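Putative sortase (Streptococcus pneumoniae, PDB 2W1J) probably acts as a class C sortase, a transpeptidase that links pilin subunits covalently during assembly of the pneumococcal pilus fibre. Local coordinates at residues A[6-11]-A[63-68]. Numbering follows the deposited sequence.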
loop_
_atom_site.group_PDB
_atom_site.type_symbol
_atom_site.label_atom_id
_atom_site.label_comp_id
_atom_site.label_asym_id
_atom_site.label_seq_id
_atom_site.Cartn_x
_atom_site.Cartn_y
_atom_site.Cartn_z
ATOM N N ILE A 6 -10.953 -0.116 9.880
ATOM C CA ILE A 6 -9.757 0.476 10.475
ATOM C C ILE A 6 -9.848 0.427 11.994
ATOM O O ILE A 6 -8.875 0.110 12.677
ATOM C CB ILE A 6 -9.537 1.931 10.005
ATOM C CG1 ILE A 6 -8.744 1.957 8.697
ATOM C CG2 ILE A 6 -8.788 2.738 11.055
ATOM C CD1 ILE A 6 -9.586 2.142 7.474
ATOM N N ALA A 7 -11.035 0.713 12.518
ATOM C CA ALA A 7 -11.269 0.622 13.954
ATOM C C ALA A 7 -10.926 -0.769 14.472
ATOM O O ALA A 7 -10.260 -0.913 15.498
ATOM C CB ALA A 7 -12.717 0.964 14.275
ATOM N N ASP A 8 -11.386 -1.794 13.759
ATOM C CA ASP A 8 -11.107 -3.176 14.144
ATOM C C ASP A 8 -9.608 -3.446 14.182
ATOM O O ASP A 8 -9.098 -4.081 15.108
ATOM C CB ASP A 8 -11.786 -4.158 13.183
ATOM C CG ASP A 8 -11.482 -5.611 13.529
ATOM O OD1 ASP A 8 -12.001 -6.102 14.555
ATOM O OD2 ASP A 8 -10.725 -6.264 12.780
ATOM N N PHE A 9 -8.902 -2.970 13.162
ATOM C CA PHE A 9 -7.461 -3.180 13.090
ATOM C C PHE A 9 -6.716 -2.526 14.249
ATOM O O PHE A 9 -5.886 -3.157 14.902
ATOM C CB PHE A 9 -6.889 -2.684 11.763
ATOM C CG PHE A 9 -5.410 -2.905 11.639
ATOM C CD1 PHE A 9 -4.922 -4.078 11.093
ATOM C CD2 PHE A 9 -4.512 -1.957 12.101
ATOM C CE1 PHE A 9 -3.563 -4.300 10.994
ATOM C CE2 PHE A 9 -3.140 -2.168 12.001
ATOM C CZ PHE A 9 -2.670 -3.340 11.441
ATOM N N ASP A 10 -7.007 -1.259 14.510
ATOM C CA ASP A 10 -6.321 -0.555 15.588
ATOM C C ASP A 10 -6.626 -1.148 16.968
ATOM O O ASP A 10 -5.741 -1.254 17.813
ATOM C CB ASP A 10 -6.647 0.939 15.560
ATOM C CG ASP A 10 -6.075 1.641 14.339
ATOM O OD1 ASP A 10 -5.185 1.079 13.659
ATOM O OD2 ASP A 10 -6.524 2.769 14.063
ATOM N N LYS A 11 -7.881 -1.525 17.197
ATOM C CA LYS A 11 -8.269 -2.150 18.461
ATOM C C LYS A 11 -7.534 -3.471 18.661
ATOM O O LYS A 11 -6.972 -3.725 19.730
ATOM C CB LYS A 11 -9.784 -2.368 18.511
ATOM C CG LYS A 11 -10.282 -3.045 19.781
ATOM C CD LYS A 11 -11.804 -3.028 19.854
ATOM C CE LYS A 11 -12.318 -3.818 21.047
ATOM N NZ LYS A 11 -13.802 -3.754 21.166
ATOM N N HIS A 63 -7.228 -10.307 11.002
ATOM C CA HIS A 63 -8.468 -10.487 10.261
ATOM C C HIS A 63 -8.310 -10.039 8.812
ATOM O O HIS A 63 -9.113 -9.261 8.297
ATOM C CB HIS A 63 -9.605 -9.722 10.933
ATOM C CG HIS A 63 -9.822 -10.107 12.362
ATOM N ND1 HIS A 63 -10.180 -9.198 13.335
ATOM C CD2 HIS A 63 -9.723 -11.306 12.987
ATOM C CE1 HIS A 63 -10.297 -9.819 14.494
ATOM N NE2 HIS A 63 -10.024 -11.098 14.311
ATOM N N GLU A 64 -7.266 -10.542 8.167
ATOM C CA GLU A 64 -7.034 -10.332 6.741
ATOM C C GLU A 64 -6.511 -8.953 6.341
ATOM O O GLU A 64 -6.113 -8.758 5.197
ATOM C CB GLU A 64 -8.275 -10.692 5.918
ATOM C CG GLU A 64 -8.528 -12.189 5.820
ATOM C CD GLU A 64 -9.712 -12.522 4.936
ATOM O OE1 GLU A 64 -10.770 -11.873 5.087
ATOM O OE2 GLU A 64 -9.589 -13.439 4.096
ATOM N N ARG A 65 -6.493 -7.997 7.265
ATOM C CA ARG A 65 -5.976 -6.665 6.940
ATOM C C ARG A 65 -4.533 -6.533 7.403
ATOM O O ARG A 65 -4.212 -6.854 8.550
ATOM C CB ARG A 65 -6.831 -5.575 7.589
ATOM C CG ARG A 65 -8.167 -5.356 6.902
ATOM C CD ARG A 65 -9.081 -4.463 7.721
ATOM N NE ARG A 65 -9.686 -5.187 8.836
ATOM C CZ ARG A 65 -10.836 -5.848 8.766
ATOM N NH1 ARG A 65 -11.530 -5.867 7.635
ATOM N NH2 ARG A 65 -11.302 -6.479 9.835
ATOM N N MET A 66 -3.654 -6.061 6.522
ATOM C CA MET A 66 -2.253 -5.902 6.896
ATOM C C MET A 66 -1.942 -4.505 7.426
ATOM O O MET A 66 -0.804 -4.204 7.794
ATOM C CB MET A 66 -1.320 -6.262 5.737
ATOM C CG MET A 66 -1.090 -5.138 4.746
ATOM S SD MET A 66 0.189 -5.552 3.533
ATOM C CE MET A 66 -0.646 -6.836 2.588
ATOM N N GLY A 67 -2.959 -3.653 7.496
ATOM C CA GLY A 67 -2.784 -2.316 8.058
ATOM C C GLY A 67 -3.718 -1.336 7.382
ATOM O O GLY A 67 -4.752 -1.728 6.832
ATOM N N HIS A 68 -3.384 -0.053 7.453
ATOM C CA HIS A 68 -4.153 0.947 6.730
ATOM C C HIS A 68 -3.277 2.090 6.273
ATOM O O HIS A 68 -2.191 2.312 6.817
ATOM C CB HIS A 68 -5.423 1.434 7.463
ATOM C CG HIS A 68 -5.227 1.845 8.891
ATOM N ND1 HIS A 68 -5.343 3.156 9.305
ATOM C CD2 HIS A 68 -5.059 1.113 10.019
ATOM C CE1 HIS A 68 -5.181 3.220 10.615
ATOM N NE2 HIS A 68 -5.013 1.993 11.074
HETATM O O HOH W 1 -8.225 -5.870 11.174
#
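In this sortase beta-barrel fold, the N-terminal helix 5-15 packs across the start of the first strand, 65-71. The axes of the two short segments cross at -100°. Two His-carboxylate hydrogen bonds flank an aromatic contact. At one end, Asp8 has CG anti to its backbone N, and its OD2 accepts three hydrogen bonds, from His63, Arg65 and a water. His63 ND1 gives a nearly straight bond of 3.0 Å to the syn lone pair of Asp8 OD2. The imidazole and carboxylate planes lie only 24° apart. Arg65 NH2 reaches the same OD2 of Asp8, also at 3.0 Å, from above the carboxylate plane, and forms a salt bridge. The Arg65 chain bends at chi3, and its guanidinium stands almost perpendicular to the carboxylate. Water 1 donates to Asp8 OD2 and accepts from Arg65 NE, so NH2 binds OD2 directly and NE reaches it through the water. Arg65 NH1 turns to Tyr81 OH on the adjacent strand 76-82. The positive Arg65 and the N-H of His63 would favour an ionised Asp8.

In the middle, the buried Phe9 ring lays one face on the backbone of Gly67. The CA of Gly67 sits 3.8 Å from the Phe9 ring centroid, a CH-pi contact. The edge of the Phe9 ring faces the carbonyl O of Arg65.

At the other end, Ile6 covers one face of the His68 imidazole. Ile6 CG2 stands 3.8 Å from the His68 ring centroid, and Ile6 CG1 packs on His68 CG. His68 also stacks on His139. Both imidazole nitrogens of His68 are bonded, which fixes the ring's rotation: ND1 pairs with Asp77 OD1, and NE2 donates to the syn lone pair of Asp10 OD1 at 2.7 Å, with an N-H...O angle of 160°.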